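Local coordinates for heat shock protein, putative (Plasmodium falciparum, PDB 1Y6Z), which probably acts, as a member of the Hsp90 family, as an ATP-dependent chaperone for unfolded proteins, this chain being its middle domain, at residues L4-Q9 / N17-F22; Y36-V41 / N48-I53; N168-A173 / K250-E255. One frame throughout, in Å; residues are numbered along the deposited sequence.

How the interactions relate
The three contacts follow one another along the chain, each closing before the next opens; they sample a terminal turn-helix contact, a sheet hairpin and a more distant helix-loop contact. Interactions 1 and 2 are neighbours, with centres 11 Å apart: the first sets the segment 4-9 against helix 16-27, and the second pairs strands 35-41 and 47-53 of the mixed five-stranded sheet. They touch directly, Tyr19 OH hydrogen-bonding to His38 ND1. Interaction 3 lies about 27 Å from interaction 2 and 36 Å from interaction 1, centre to centre, across the chain's centre from the latter. There helix 169-173 meets the loop between helix 237-249 and strand 256-258 of the parallel sheet.

Interaction 1. Residues L4-Q9 / N17-F22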
loop_
_atom_site.group_PDB
_atom_site.type_symbol
_atom_site.label_atom_id
_atom_site.label_comp_id
_atom_site.label_asym_id
_atom_site.label_seq_id
_atom_site.Cartn_x
_atom_site.Cartn_y
_atom_site.Cartn_z
ATOM N N LEU B 4 20.874 21.861 15.277
ATOM C CA LEU B 4 19.567 21.361 15.771
ATOM C C LEU B 4 19.494 19.833 15.628
ATOM O O LEU B 4 20.474 19.213 15.181
ATOM C CB LEU B 4 18.394 22.116 15.117
ATOM C CG LEU B 4 18.004 22.104 13.640
ATOM C CD1 LEU B 4 17.180 23.379 13.365
ATOM C CD2 LEU B 4 19.188 22.005 12.705
ATOM N N PRO B 5 18.394 19.208 16.114
ATOM C CA PRO B 5 18.403 17.753 16.092
ATOM C C PRO B 5 18.226 17.206 14.671
ATOM O O PRO B 5 17.559 17.851 13.845
ATOM C CB PRO B 5 17.199 17.396 16.955
ATOM C CG PRO B 5 16.236 18.497 16.732
ATOM C CD PRO B 5 17.127 19.730 16.678
ATOM N N ILE B 6 18.775 16.021 14.425
ATOM C CA ILE B 6 18.769 15.384 13.096
ATOM C C ILE B 6 17.375 15.408 12.429
ATOM O O ILE B 6 17.282 15.741 11.258
ATOM C CB ILE B 6 19.363 13.950 13.126
ATOM C CG1 ILE B 6 19.443 13.337 11.716
ATOM C CG2 ILE B 6 18.528 13.054 14.018
ATOM C CD1 ILE B 6 20.393 12.117 11.603
ATOM N N TRP B 7 16.318 15.109 13.194
ATOM C CA TRP B 7 14.942 14.994 12.667
ATOM C C TRP B 7 14.299 16.267 12.166
ATOM O O TRP B 7 13.181 16.214 11.618
ATOM C CB TRP B 7 14.003 14.336 13.675
ATOM C CG TRP B 7 13.820 15.101 14.989
ATOM C CD1 TRP B 7 12.910 16.098 15.258
ATOM C CD2 TRP B 7 14.510 14.850 16.215
ATOM N NE1 TRP B 7 13.032 16.514 16.558
ATOM C CE2 TRP B 7 13.992 15.754 17.178
ATOM C CE3 TRP B 7 15.527 13.967 16.595
ATOM C CZ2 TRP B 7 14.455 15.787 18.484
ATOM C CZ3 TRP B 7 15.990 13.996 17.905
ATOM C CH2 TRP B 7 15.455 14.899 18.830
ATOM N N LYS B 8 15.017 17.379 12.362
ATOM C CA LYS B 8 14.612 18.717 11.951
ATOM C C LYS B 8 15.442 19.232 10.776
ATOM O O LYS B 8 15.011 20.142 10.059
ATOM C CB LYS B 8 14.729 19.673 13.135
ATOM C CG LYS B 8 13.397 20.282 13.522
ATOM C CD LYS B 8 12.534 19.348 14.346
ATOM C CE LYS B 8 11.237 20.031 14.689
ATOM N NZ LYS B 8 11.549 21.412 15.201
ATOM N N GLN B 9 16.639 18.663 10.615
ATOM C CA GLN B 9 17.434 18.820 9.420
ATOM C C GLN B 9 16.719 18.180 8.200
ATOM O O GLN B 9 15.944 17.226 8.336
ATOM C CB GLN B 9 18.814 18.186 9.638
ATOM C CG GLN B 9 19.478 18.563 10.984
ATOM C CD GLN B 9 20.950 18.151 11.067
ATOM O OE1 GLN B 9 21.731 18.425 10.164
ATOM N NE2 GLN B 9 21.328 17.490 12.164
ATOM N N ASN B 17 25.251 7.309 7.090
ATOM C CA ASN B 17 26.056 7.258 8.298
ATOM C C ASN B 17 25.565 8.212 9.366
ATOM O O ASN B 17 25.681 7.881 10.535
ATOM C CB ASN B 17 27.531 7.524 8.027
ATOM C CG ASN B 17 28.393 7.277 9.271
ATOM O OD1 ASN B 17 28.697 6.128 9.593
ATOM N ND2 ASN B 17 28.743 8.353 10.000
ATOM N N ASP B 18 25.029 9.375 8.977
ATOM C CA ASP B 18 24.451 10.332 9.890
ATOM C C ASP B 18 23.242 9.693 10.637
ATOM O O ASP B 18 23.071 9.876 11.818
ATOM C CB ASP B 18 23.957 11.576 9.156
ATOM C CG ASP B 18 25.100 12.481 8.687
ATOM O OD1 ASP B 18 26.176 12.433 9.313
ATOM O OD2 ASP B 18 24.907 13.205 7.690
ATOM N N TYR B 19 22.419 8.957 9.893
ATOM C CA TYR B 19 21.245 8.271 10.488
ATOM C C TYR B 19 21.666 7.086 11.391
ATOM O O TYR B 19 21.126 6.887 12.502
ATOM C CB TYR B 19 20.340 7.798 9.346
ATOM C CG TYR B 19 19.508 8.908 8.715
ATOM C CD1 TYR B 19 19.831 9.421 7.474
ATOM C CD2 TYR B 19 18.391 9.452 9.388
ATOM C CE1 TYR B 19 19.038 10.430 6.876
ATOM C CE2 TYR B 19 17.591 10.424 8.797
ATOM C CZ TYR B 19 17.933 10.921 7.547
ATOM O OH TYR B 19 17.127 11.909 6.960
ATOM N N TYR B 20 22.585 6.283 10.886
ATOM C CA TYR B 20 23.115 5.140 11.670
ATOM C C TYR B 20 23.801 5.602 12.950
ATOM O O TYR B 20 23.590 5.014 13.999
ATOM C CB TYR B 20 24.101 4.354 10.837
ATOM C CG TYR B 20 23.530 3.395 9.834
ATOM C CD1 TYR B 20 22.193 3.477 9.376
ATOM C CD2 TYR B 20 24.354 2.405 9.283
ATOM C CE1 TYR B 20 21.717 2.597 8.404
ATOM C CE2 TYR B 20 23.862 1.531 8.326
ATOM C CZ TYR B 20 22.536 1.625 7.912
ATOM O OH TYR B 20 22.028 0.739 6.977
ATOM N N SER B 21 24.616 6.667 12.900
ATOM C CA SER B 21 25.255 7.232 14.114
ATOM C C SER B 21 24.274 7.802 15.109
ATOM O O SER B 21 24.427 7.615 16.300
ATOM C CB SER B 21 26.279 8.328 13.767
ATOM O OG SER B 21 27.154 7.789 12.797
ATOM N N PHE B 22 23.270 8.513 14.623
ATOM C CA PHE B 22 22.177 8.921 15.466
ATOM C C PHE B 22 21.447 7.772 16.139
ATOM O O PHE B 22 21.167 7.865 17.334
ATOM C CB PHE B 22 21.174 9.834 14.712
ATOM C CG PHE B 22 20.012 10.244 15.554
ATOM C CD1 PHE B 22 20.147 11.262 16.473
ATOM C CD2 PHE B 22 18.787 9.583 15.466
ATOM C CE1 PHE B 22 19.096 11.629 17.281
ATOM C CE2 PHE B 22 17.720 9.946 16.275
ATOM C CZ PHE B 22 17.876 10.966 17.192
#
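Ile6 and Phe22 bring together a short 3-10 turn at the start of the chain and helix 16-27, the two elements lying against one face of the mixed sheet of this Hsp90 middle domain. From CB of Ile6, the CG2 methyl goes straight to the phenyl ring of Phe22, sitting 3.4 Å from its centroid and only 11° off the ring normal, a CH-pi contact over the middle of the face. The other branch starts with CG1 anti to the backbone N (chi1 -176°) and ends in CD1, which reaches the helix itself. There it lies 3.5 Å from the carbonyl O of Asp18 and 3.9 Å from CB of Phe22, and it covers one face of the Tyr19 ring, with CD2 of Tyr19 4.0 Å away. The isoleucine thus spans one turn of the helix, from Asp18 to Phe22.

Trp7 extends the apolar patch. Its six-membered ring and the Phe22 ring meet obliquely, their planes at 65°. Beyond the two segments, Trp7 NE1 hydrogen-bonds to Asp102 OD1 on strand 98-103, while Ile50 of the sheet packs against Ile6 and Ile100 against Phe22. Pro5 CB lies over one face of the indole, and the far rim of that indole meets the phenyl tip, Trp7 CZ3 standing 3.6 Å from Phe22 CZ, which lies near the indole plane.

Interaction 2. Residues Y36-V41 / N48-I53; sequences YVHFNV and NSILYI
Phe39 and Ser49 form a hydrogen-bonded pair in an antiparallel ladder whose strand axes come within 4.7 Å of each other. Each uses both of its backbone polar atoms: Phe39 N donates to Ser49 O, and Ser49 N returns a bond of 2.7 Å to Phe39 O. The phenylalanine ring folds back over its partner. Chi1 of 64° sets CG between the backbone N and the carbonyl carbon. One face of the ring lies against Ser49 CB, 3.8 Å from the ring centroid in a CH-pi contact; the closest approach is Ser49 CB to Phe39 CE2 at 3.4 Å. The hydroxyl of Ser49 is engaged beyond the pair, with the carbonyl O of Ile100 on the next strand. Diagonally across, the CD1 methyl of Leu51 meets the rim of the same ring near its plane, 3.9 Å from Phe39 CE2. Val37 joins this face, and helix 121-141 covers it, touching Phe39 through Lys131 and Leu51 through Ile128 and Ser132.

Tyr36 contributes on the other face, and mainly through its stem. Its CB lies 3.6 Å from CD2 of Tyr52, while its CA approaches the Leu51 carbonyl O at 3.1 Å in a CA-H...O contact. The phenol ring continues past Tyr52 and stacks on Tyr19 of helix 16-27. Beside it on this face, Ile50 CG1 rests over the His38 ring, whose ND1 and NE2 hydrogen-bond to Tyr19 OH and Trp7 O. With reciprocal backbone bonds also at Val37-Leu51, this is a classic beta hairpin at one side of a mixed sheet with helices on both faces, 35-41 outermost in this chain and 47-53 continuing to strand 98-103.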
loop_
_atom_site.group_PDB
_atom_site.type_symbol
_atom_site.label_atom_id
_atom_site.label_comp_id
_atom_site.label_asym_id
_atom_site.label_seq_id
_atom_site.Cartn_x
_atom_site.Cartn_y
_atom_site.Cartn_z
ATOM N N TYR B 36 15.637 2.313 7.735
ATOM C CA TYR B 36 15.074 3.474 8.405
ATOM C C TYR B 36 14.261 4.282 7.419
ATOM O O TYR B 36 14.482 4.160 6.214
ATOM C CB TYR B 36 16.151 4.386 9.014
ATOM C CG TYR B 36 17.058 5.041 8.010
ATOM C CD1 TYR B 36 16.809 6.341 7.535
ATOM C CD2 TYR B 36 18.188 4.379 7.548
ATOM C CE1 TYR B 36 17.652 6.935 6.605
ATOM C CE2 TYR B 36 19.051 4.984 6.587
ATOM C CZ TYR B 36 18.764 6.254 6.142
ATOM O OH TYR B 36 19.604 6.824 5.209
ATOM N N VAL B 37 13.388 5.139 7.957
ATOM C CA VAL B 37 12.713 6.173 7.155
ATOM C C VAL B 37 12.570 7.430 8.028
ATOM O O VAL B 37 12.263 7.320 9.224
ATOM C CB VAL B 37 11.322 5.664 6.610
ATOM C CG1 VAL B 37 10.476 5.147 7.698
ATOM C CG2 VAL B 37 10.623 6.758 5.783
ATOM N N HIS B 38 12.806 8.579 7.404
ATOM C CA HIS B 38 12.703 9.879 8.066
ATOM C C HIS B 38 11.543 10.570 7.323
ATOM O O HIS B 38 11.608 10.722 6.107
ATOM C CB HIS B 38 14.010 10.617 7.877
ATOM C CG HIS B 38 14.021 12.015 8.442
ATOM N ND1 HIS B 38 15.061 12.883 8.223
ATOM C CD2 HIS B 38 13.144 12.674 9.235
ATOM C CE1 HIS B 38 14.816 14.032 8.835
ATOM N NE2 HIS B 38 13.672 13.922 9.470
ATOM N N PHE B 39 10.482 10.899 8.055
ATOM C CA PHE B 39 9.400 11.638 7.436
ATOM C C PHE B 39 8.949 12.802 8.278
ATOM O O PHE B 39 9.167 12.866 9.493
ATOM C CB PHE B 39 8.257 10.683 7.058
ATOM C CG PHE B 39 7.595 10.013 8.200
ATOM C CD1 PHE B 39 6.320 10.428 8.625
ATOM C CD2 PHE B 39 8.199 8.929 8.852
ATOM C CE1 PHE B 39 5.666 9.804 9.657
ATOM C CE2 PHE B 39 7.543 8.291 9.918
ATOM C CZ PHE B 39 6.263 8.718 10.315
ATOM N N ASN B 40 8.285 13.732 7.612
ATOM C CA ASN B 40 7.807 14.947 8.266
ATOM C C ASN B 40 6.394 15.145 7.791
ATOM O O ASN B 40 6.116 14.956 6.594
ATOM C CB ASN B 40 8.672 16.124 7.852
ATOM C CG ASN B 40 10.138 15.958 8.262
ATOM O OD1 ASN B 40 10.463 15.753 9.442
ATOM N ND2 ASN B 40 11.036 16.044 7.272
ATOM N N VAL B 41 5.504 15.430 8.729
ATOM C CA VAL B 41 4.142 15.777 8.379
ATOM C C VAL B 41 3.887 17.247 8.718
ATOM O O VAL B 41 4.224 17.692 9.805
ATOM C CB VAL B 41 3.149 14.863 9.084
ATOM C CG1 VAL B 41 1.752 15.178 8.614
ATOM C CG2 VAL B 41 3.484 13.412 8.763
ATOM N N ASN B 48 7.681 15.357 13.101
ATOM C CA ASN B 48 8.802 14.722 12.409
ATOM C C ASN B 48 8.973 13.318 12.963
ATOM O O ASN B 48 8.688 13.084 14.119
ATOM C CB ASN B 48 10.083 15.474 12.716
ATOM C CG ASN B 48 9.968 16.946 12.473
ATOM O OD1 ASN B 48 9.990 17.404 11.321
ATOM N ND2 ASN B 48 9.898 17.723 13.562
ATOM N N SER B 49 9.437 12.364 12.154
ATOM C CA SER B 49 9.682 11.055 12.721
ATOM C C SER B 49 10.850 10.422 12.007
ATOM O O SER B 49 11.072 10.679 10.840
ATOM C CB SER B 49 8.460 10.137 12.676
ATOM O OG SER B 49 8.628 8.926 13.439
ATOM N N ILE B 50 11.653 9.686 12.756
ATOM C CA ILE B 50 12.635 8.800 12.098
ATOM C C ILE B 50 12.369 7.463 12.756
ATOM O O ILE B 50 12.351 7.402 13.992
ATOM C CB ILE B 50 14.129 9.194 12.329
ATOM C CG1 ILE B 50 14.391 10.671 12.024
ATOM C CG2 ILE B 50 15.033 8.230 11.472
ATOM C CD1 ILE B 50 15.829 11.137 12.296
ATOM N N LEU B 51 12.173 6.404 11.959
ATOM C CA LEU B 51 11.802 5.128 12.479
ATOM C C LEU B 51 12.872 4.165 11.949
ATOM O O LEU B 51 13.252 4.289 10.831
ATOM C CB LEU B 51 10.457 4.726 11.874
ATOM C CG LEU B 51 9.200 5.535 12.321
ATOM C CD1 LEU B 51 7.975 4.827 11.566
ATOM C CD2 LEU B 51 9.048 5.425 13.801
ATOM N N TYR B 52 13.367 3.270 12.796
ATOM C CA TYR B 52 14.438 2.329 12.474
ATOM C C TYR B 52 13.934 0.906 12.759
ATOM O O TYR B 52 13.286 0.652 13.758
ATOM C CB TYR B 52 15.608 2.548 13.411
ATOM C CG TYR B 52 16.352 3.876 13.193
ATOM C CD1 TYR B 52 15.982 5.019 13.885
ATOM C CD2 TYR B 52 17.425 3.934 12.300
ATOM C CE1 TYR B 52 16.679 6.249 13.717
ATOM C CE2 TYR B 52 18.097 5.127 12.109
ATOM C CZ TYR B 52 17.726 6.280 12.818
ATOM O OH TYR B 52 18.468 7.456 12.656
ATOM N N ILE B 53 14.321 -0.026 11.904
ATOM C CA ILE B 53 14.257 -1.437 12.163
ATOM C C ILE B 53 15.632 -1.803 12.663
ATOM O O ILE B 53 16.645 -1.594 11.952
ATOM C CB ILE B 53 13.932 -2.217 10.894
ATOM C CG1 ILE B 53 12.519 -1.848 10.440
ATOM C CG2 ILE B 53 14.039 -3.754 11.129
ATOM C CD1 ILE B 53 12.146 -2.584 9.156
#

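Interaction 3. Residues N168-A173 / K250-E255; sequences NQEEIA and KYKGYE
Glu170 and Tyr251 mark the nearest backbone approach, CA to CA 6.7 Å, where the short helix 169-173 faces the type I' turn from Tyr251 to Tyr254. This turn, closed by reciprocal backbone bonds between its two tyrosines, links helix 237-249 to strand 256-258 of the parallel sheet, so the contact ties the helix to a later region of the Hsp90 middle domain. Ala173 supplies the apolar touch: its CB lies 3.5 Å from CE1 of Tyr251, in an oblique approach to the ring. The same ring brings an edge toward the carbonyl O of Glu170, and one face is covered from within the turn by Lys252 CG, 3.8 Å above its centre. Its hydroxyl hydrogen-bonds to Asp191 OD2 on helix 190-195.

Glu170 carries the polar half. CG stands anti to the backbone N (chi1 -180°) and the chain continues extended, crossing the side chain of Lys252 at about a right angle. OE2 comes to 3.6 Å from Lys252 CG, but remains 4.9 Å from Lys252 NZ. That ammonium has its salt bridge with Asp191. One water links helix and turn: it donates to Glu170 OE1 at 3.1 Å and accepts from Lys252 N. The chemistry implies a partly hydrated joint, in which a small apolar touch is supplemented by a water bridge and, probably, by long-range attraction between Glu170 and Lys252.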
loop_
_atom_site.group_PDB
_atom_site.type_symbol
_atom_site.label_atom_id
_atom_site.label_comp_id
_atom_site.label_asym_id
_atom_site.label_seq_id
_atom_site.Cartn_x
_atom_site.Cartn_y
_atom_site.Cartn_z
ATOM N N ASN B 168 -4.765 -3.818 9.437
ATOM C CA ASN B 168 -3.643 -4.026 8.520
ATOM C C ASN B 168 -3.321 -5.475 8.177
ATOM O O ASN B 168 -2.334 -5.740 7.532
ATOM C CB ASN B 168 -2.392 -3.299 9.045
ATOM C CG ASN B 168 -2.619 -1.800 9.143
ATOM O OD1 ASN B 168 -2.883 -1.144 8.151
ATOM N ND2 ASN B 168 -2.531 -1.270 10.338
ATOM N N GLN B 169 -4.200 -6.382 8.601
ATOM C CA GLN B 169 -3.983 -7.805 8.550
ATOM C C GLN B 169 -3.514 -8.270 7.152
ATOM O O GLN B 169 -2.536 -8.978 7.053
ATOM C CB GLN B 169 -5.291 -8.498 9.010
ATOM C CG GLN B 169 -6.266 -8.760 7.851
ATOM C CD GLN B 169 -6.327 -10.228 7.444
ATOM O OE1 GLN B 169 -5.909 -11.109 8.212
ATOM N NE2 GLN B 169 -6.875 -10.502 6.250
ATOM N N GLU B 170 -4.147 -7.824 6.060
ATOM C CA GLU B 170 -3.767 -8.364 4.728
ATOM C C GLU B 170 -2.388 -7.936 4.280
ATOM O O GLU B 170 -1.598 -8.742 3.739
ATOM C CB GLU B 170 -4.796 -7.943 3.652
ATOM C CG GLU B 170 -4.465 -8.475 2.229
ATOM C CD GLU B 170 -5.475 -8.031 1.150
ATOM O OE1 GLU B 170 -6.692 -8.158 1.417
ATOM O OE2 GLU B 170 -5.025 -7.599 0.050
ATOM N N GLU B 171 -2.069 -6.656 4.506
ATOM C CA GLU B 171 -0.751 -6.161 4.141
ATOM C C GLU B 171 0.360 -6.875 4.928
ATOM O O GLU B 171 1.425 -7.232 4.369
ATOM C CB GLU B 171 -0.669 -4.658 4.392
ATOM C CG GLU B 171 -1.277 -3.831 3.302
ATOM C CD GLU B 171 -0.611 -2.470 3.290
ATOM O OE1 GLU B 171 -0.994 -1.682 4.182
ATOM O OE2 GLU B 171 0.331 -2.236 2.458
ATOM N N ILE B 172 0.096 -7.111 6.197
ATOM C CA ILE B 172 1.119 -7.782 7.025
ATOM C C ILE B 172 1.252 -9.233 6.555
ATOM O O ILE B 172 2.356 -9.762 6.514
ATOM C CB ILE B 172 0.793 -7.718 8.509
ATOM C CG1 ILE B 172 0.509 -6.260 8.961
ATOM C CG2 ILE B 172 1.949 -8.390 9.347
ATOM C CD1 ILE B 172 0.105 -6.154 10.466
ATOM N N ALA B 173 0.109 -9.869 6.299
ATOM C CA ALA B 173 0.010 -11.265 5.830
ATOM C C ALA B 173 0.826 -11.485 4.552
ATOM O O ALA B 173 1.454 -12.544 4.371
ATOM C CB ALA B 173 -1.490 -11.632 5.608
ATOM N N LYS B 250 -9.816 -15.117 5.792
ATOM C CA LYS B 250 -9.239 -15.512 4.497
ATOM C C LYS B 250 -7.936 -14.759 4.227
ATOM O O LYS B 250 -7.481 -13.937 5.038
ATOM C CB LYS B 250 -10.245 -15.264 3.352
ATOM C CG LYS B 250 -11.587 -16.075 3.420
ATOM C CD LYS B 250 -12.421 -15.741 2.190
ATOM C CE LYS B 250 -13.399 -16.837 1.820
ATOM N NZ LYS B 250 -13.579 -16.917 0.334
ATOM N N TYR B 251 -7.344 -15.041 3.078
ATOM C CA TYR B 251 -6.205 -14.277 2.595
ATOM C C TYR B 251 -6.445 -13.964 1.151
ATOM O O TYR B 251 -6.364 -14.852 0.289
ATOM C CB TYR B 251 -4.869 -15.007 2.762
ATOM C CG TYR B 251 -3.713 -14.206 2.165
ATOM C CD1 TYR B 251 -3.235 -13.023 2.791
ATOM C CD2 TYR B 251 -3.120 -14.580 0.961
ATOM C CE1 TYR B 251 -2.201 -12.284 2.226
ATOM C CE2 TYR B 251 -2.073 -13.835 0.393
ATOM C CZ TYR B 251 -1.645 -12.673 1.050
ATOM O OH TYR B 251 -0.635 -11.954 0.543
ATOM N N LYS B 252 -6.724 -12.693 0.888
ATOM C CA LYS B 252 -6.965 -12.187 -0.454
ATOM C C LYS B 252 -8.036 -13.057 -1.116
ATOM O O LYS B 252 -7.932 -13.401 -2.278
ATOM C CB LYS B 252 -5.675 -12.090 -1.310
ATOM C CG LYS B 252 -4.621 -11.058 -0.817
ATOM C CD LYS B 252 -3.475 -10.818 -1.821
ATOM C CE LYS B 252 -2.441 -9.854 -1.215
ATOM N NZ LYS B 252 -1.088 -9.895 -1.873
ATOM N N GLY B 253 -9.029 -13.433 -0.322
ATOM C CA GLY B 253 -10.234 -14.145 -0.791
ATOM C C GLY B 253 -10.128 -15.665 -0.757
ATOM O O GLY B 253 -11.105 -16.353 -1.062
ATOM N N TYR B 254 -8.939 -16.178 -0.406
ATOM C CA TYR B 254 -8.654 -17.623 -0.281
ATOM C C TYR B 254 -8.870 -18.129 1.120
ATOM O O TYR B 254 -8.454 -17.506 2.082
ATOM C CB TYR B 254 -7.212 -17.929 -0.676
ATOM C CG TYR B 254 -6.946 -17.668 -2.119
ATOM C CD1 TYR B 254 -6.416 -16.467 -2.540
ATOM C CD2 TYR B 254 -7.288 -18.614 -3.081
ATOM C CE1 TYR B 254 -6.185 -16.214 -3.898
ATOM C CE2 TYR B 254 -7.062 -18.390 -4.428
ATOM C CZ TYR B 254 -6.524 -17.182 -4.830
ATOM O OH TYR B 254 -6.301 -16.966 -6.169
ATOM N N GLU B 255 -9.519 -19.276 1.230
ATOM C CA GLU B 255 -9.619 -19.949 2.490
ATOM C C GLU B 255 -8.277 -20.610 2.773
ATOM O O GLU B 255 -7.569 -20.975 1.845
ATOM C CB GLU B 255 -10.774 -20.944 2.437
ATOM C CG GLU B 255 -12.070 -20.270 2.800
ATOM C CD GLU B 255 -13.265 -21.057 2.371
ATOM O OE1 GLU B 255 -14.140 -20.451 1.697
ATOM O OE2 GLU B 255 -13.321 -22.278 2.698
HETATM O O HOH W 1 -7.191 -10.696 3.209
#